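Local coordinates for protein MgGH51 (PDB 6ZPY) that probably removes terminal alpha-L-arabinofuranosyl residues from arabinose-containing plant polysaccharides, as a family GH51 alpha-L-arabinofuranosidase, at residues V346-E351 against I377-T382. Residues are numbered along the deposited sequence; the frame is centred on the assembly and turned at random.
With AHR (alpha-L-arabinofuranose), chain F.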
ATOM      1  N   VAL A 346      12.247  12.339  -2.900  1.00 12.47           N
ATOM      2  CA  VAL A 346      12.287  11.402  -4.029  1.00 11.47           C
ATOM      3  C   VAL A 346      13.364  10.378  -3.748  1.00 11.20           C
ATOM      4  O   VAL A 346      14.476  10.761  -3.343  1.00 12.69           O
ATOM      5  CB  VAL A 346      12.494  12.100  -5.375  1.00 13.03           C
ATOM      6  CG1 VAL A 346      12.871  11.091  -6.470  1.00 13.54           C
ATOM      7  CG2 VAL A 346      11.276  12.874  -5.786  1.00 12.80           C
ATOM      8  N   GLU A 347      12.991   9.111  -3.911  1.00 11.56           N
ATOM      9  CA  GLU A 347      13.912   8.008  -3.669  1.00 10.84           C
ATOM     10  C   GLU A 347      14.436   7.515  -5.008  1.00 10.29           C
ATOM     11  O   GLU A 347      13.679   7.320  -5.930  1.00 11.59           O
ATOM     12  CB  GLU A 347      13.231   6.901  -2.895  1.00 11.18           C
ATOM     13  CG  GLU A 347      14.158   5.789  -2.477  1.00 11.02           C
ATOM     14  CD  GLU A 347      13.649   4.917  -1.350  1.00 11.40           C
ATOM     15  OE1 GLU A 347      12.535   5.215  -0.824  1.00 14.16           O
ATOM     16  OE2 GLU A 347      14.385   4.002  -0.933  1.00 11.69           O
ATOM     17  N   VAL A 348      15.750   7.383  -5.116  1.00 11.15           N
ATOM     18  CA  VAL A 348      16.390   7.041  -6.385  1.00 10.01           C
ATOM     19  C   VAL A 348      16.634   5.528  -6.432  1.00 10.35           C
ATOM     20  O   VAL A 348      17.587   5.021  -5.923  1.00 11.12           O
ATOM     21  CB  VAL A 348      17.692   7.863  -6.547  1.00 10.58           C
ATOM     22  CG1 VAL A 348      18.333   7.510  -7.891  1.00 12.95           C
ATOM     23  CG2 VAL A 348      17.376   9.350  -6.487  1.00 11.70           C
ATOM     24  N   GLY A 349      15.689   4.835  -7.049  1.00 10.94           N
ATOM     25  CA  GLY A 349      15.708   3.367  -7.155  1.00 11.05           C
ATOM     26  C   GLY A 349      15.109   2.719  -5.949  1.00 10.28           C
ATOM     27  O   GLY A 349      14.412   3.353  -5.171  1.00 10.90           O
ATOM     28  N   ASN A 350      15.354   1.437  -5.855  1.00 10.97           N
ATOM     29  CA  ASN A 350      15.007   0.631  -4.690  1.00  9.76           C
ATOM     30  C   ASN A 350      16.111  -0.382  -4.434  1.00 10.05           C
ATOM     31  O   ASN A 350      16.512  -1.099  -5.368  1.00 11.48           O
ATOM     32  CB  ASN A 350      13.717  -0.162  -4.994  1.00 10.95           C
ATOM     33  CG  ASN A 350      13.299  -1.011  -3.817  1.00 11.29           C
ATOM     34  OD1 ASN A 350      13.009  -0.479  -2.730  1.00 11.82           O
ATOM     35  ND2 ASN A 350      13.299  -2.325  -4.001  1.00 11.69           N
ATOM     36  N   GLU A 351      16.584  -0.447  -3.202  1.00 11.04           N
ATOM     37  CA  GLU A 351      17.537  -1.503  -2.784  1.00 11.40           C
ATOM     38  C   GLU A 351      18.640  -1.603  -3.829  1.00 11.98           C
ATOM     39  O   GLU A 351      18.989  -2.686  -4.242  1.00 11.39           O
ATOM     40  CB  GLU A 351      16.808  -2.822  -2.537  1.00 10.53           C
ATOM     41  CG  GLU A 351      15.878  -2.706  -1.340  1.00 10.46           C
ATOM     42  CD  GLU A 351      15.475  -4.034  -0.750  1.00 11.19           C
ATOM     43  OE1 GLU A 351      15.575  -5.027  -1.496  1.00 13.07           O
ATOM     44  OE2 GLU A 351      15.144  -4.041   0.442  1.00 13.95           O
ATOM     45  N   ILE A 377      13.745  19.453  -3.655  1.00 12.89           N
ATOM     46  CA  ILE A 377      13.471  18.035  -3.309  1.00 12.25           C
ATOM     47  C   ILE A 377      14.713  17.498  -2.617  1.00 12.95           C
ATOM     48  O   ILE A 377      15.844  17.841  -3.024  1.00 14.33           O
ATOM     49  CB  ILE A 377      13.072  17.225  -4.572  1.00 12.45           C
ATOM     50  CG1 ILE A 377      11.742  17.746  -5.138  1.00 14.92           C
ATOM     51  CG2 ILE A 377      13.037  15.735  -4.296  1.00 12.87           C
ATOM     52  CD1 ILE A 377      11.181  16.955  -6.290  1.00 15.70           C
ATOM     53  N   ARG A 378      14.526  16.620  -1.642  1.00 12.33           N
ATOM     54  CA  ARG A 378      15.609  15.874  -0.972  1.00 12.53           C
ATOM     55  C   ARG A 378      15.625  14.483  -1.587  1.00 12.58           C
ATOM     56  O   ARG A 378      14.580  13.778  -1.590  1.00 13.36           O
ATOM     57  CB  ARG A 378      15.346  15.833   0.526  1.00 13.52           C
ATOM     58  CG  ARG A 378      16.571  15.428   1.320  1.00 14.55           C
ATOM     59  CD  ARG A 378      16.236  15.323   2.781  1.00 16.45           C
ATOM     60  NE  ARG A 378      17.434  15.180   3.578  1.00 16.54           N
ATOM     61  CZ  ARG A 378      18.023  16.149   4.275  1.00 17.30           C
ATOM     62  NH1 ARG A 378      17.564  17.385   4.295  1.00 20.77           N
ATOM     63  NH2 ARG A 378      19.086  15.829   4.955  1.00 15.49           N
ATOM     64  N   PHE A 379      16.759  14.101  -2.128  1.00 13.71           N
ATOM     65  CA  PHE A 379      16.925  12.809  -2.806  1.00 12.20           C
ATOM     66  C   PHE A 379      17.513  11.796  -1.838  1.00 12.01           C
ATOM     67  O   PHE A 379      18.490  12.047  -1.141  1.00 13.94           O
ATOM     68  CB  PHE A 379      17.758  13.007  -4.079  1.00 12.63           C
ATOM     69  CG  PHE A 379      16.997  13.835  -5.069  1.00 13.50           C
ATOM     70  CD1 PHE A 379      16.034  13.264  -5.876  1.00 14.85           C
ATOM     71  CD2 PHE A 379      17.188  15.210  -5.157  1.00 13.95           C
ATOM     72  CE1 PHE A 379      15.304  14.014  -6.784  1.00 15.67           C
ATOM     73  CE2 PHE A 379      16.432  15.959  -6.033  1.00 15.79           C
ATOM     74  CZ  PHE A 379      15.494  15.368  -6.844  1.00 16.17           C
ATOM     75  N   ILE A 380      16.933  10.599  -1.885  1.00 12.62           N
ATOM     76  CA  ILE A 380      17.246   9.503  -0.934  1.00 11.35           C
ATOM     77  C   ILE A 380      17.956   8.413  -1.717  1.00 11.45           C
ATOM     78  O   ILE A 380      17.409   7.882  -2.708  1.00 11.49           O
ATOM     79  CB  ILE A 380      15.985   8.968  -0.262  1.00 11.93           C
ATOM     80  CG1 ILE A 380      15.157  10.081   0.371  1.00 12.21           C
ATOM     81  CG2 ILE A 380      16.294   7.845   0.713  1.00 12.09           C
ATOM     82  CD1 ILE A 380      13.751   9.673   0.664  1.00 14.21           C
ATOM     83  N   ALA A 381      19.129   8.072  -1.242  1.00 11.11           N
ATOM     84  CA  ALA A 381      19.942   6.975  -1.772  1.00 11.24           C
ATOM     85  C   ALA A 381      19.509   5.651  -1.160  1.00 10.47           C
ATOM     86  O   ALA A 381      19.089   5.598   0.005  1.00 11.14           O
ATOM     87  CB  ALA A 381      21.420   7.244  -1.473  1.00 12.49           C
ATOM     88  N   THR A 382      19.694   4.591  -1.934  1.00 10.52           N
ATOM     89  CA  THR A 382      19.220   3.269  -1.536  1.00 10.32           C
ATOM     90  C   THR A 382      20.272   2.211  -1.323  1.00 10.71           C
ATOM     91  O   THR A 382      19.940   1.088  -0.927  1.00 11.87           O
ATOM     92  CB  THR A 382      18.221   2.747  -2.569  1.00 11.58           C
ATOM     93  OG1 THR A 382      18.968   2.455  -3.736  1.00 11.43           O
ATOM     94  CG2 THR A 382      17.131   3.753  -2.843  1.00 11.55           C
TER
HETATM   95  O5  AHR F 710       8.591  -5.491   1.460  1.00 21.84           O
HETATM   96  C5  AHR F 710       8.951  -6.550   0.501  1.00 24.95           C
HETATM   97  C4  AHR F 710      10.281  -6.391  -0.275  1.00 19.08           C
HETATM   98  O4  AHR F 710      11.407  -6.243   0.639  1.00 19.73           O
HETATM   99  C3  AHR F 710      10.380  -5.110  -1.052  1.00 18.37           C
HETATM  100  O3  AHR F 710       9.736  -5.050  -2.305  1.00 13.04           O
HETATM  101  C2  AHR F 710      11.936  -4.895  -1.195  1.00 18.13           C
HETATM  102  O2  AHR F 710      12.186  -3.510  -1.486  1.00 12.75           O
HETATM  103  C1  AHR F 710      12.538  -5.534   0.072  1.00 16.05           C
HETATM  104  O1  AHR F 710      13.405  -6.554  -0.503  1.00 25.96           O
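The Phe379 side chain runs alongside that of Val346, and its CE1 comes within 3.7 Å of Val346 CB, an oblique approach. Ile377 CG2 sits over one face of the ring, near its margin; this methyl also meets Val346 CG2 at 3.7 Å. With CG anti to its carbonyl carbon (chi1 -67°), the ring leans over the neighbouring strand, and Leu370 and Gln371 of helix 359-373 pack against it. The two strands and this helix form a beta-alpha-beta crossover, adjacent strands four and five of the (beta/alpha)8 barrel. Three backbone hydrogen bonds join them in parallel register: Val346 N to Arg378 O, Ile380 N to Val346 O, and a nearly straight one from Val348 N to Ile380 O (3.0 Å, 177°).

Beyond strand 345-348 the chain enters the active site. Asn350 ND2, which is also hydrogen-bonded to Glu234, donates to O2 of the bound arabinofuranose at 3.0 Å, while Glu351 OE1 accepts from O1 at 2.8 Å and OE2 is hydrogen-bonded to His400 ND1. This Asn-Glu pair at the end of strand four is consistent with the acid/base motif of clan GH-A. Replacing Glu351 by an alanine would probably leave the sugar O1 without this acceptor and His400 without its hydrogen-bond partner. Thr382 OG1 is hydrogen-bonded to Asp352, and its CG2 lies 3.4 Å from Glu347 OE2, whose other oxygen, OE1, is salt-bridged to Arg226 NE.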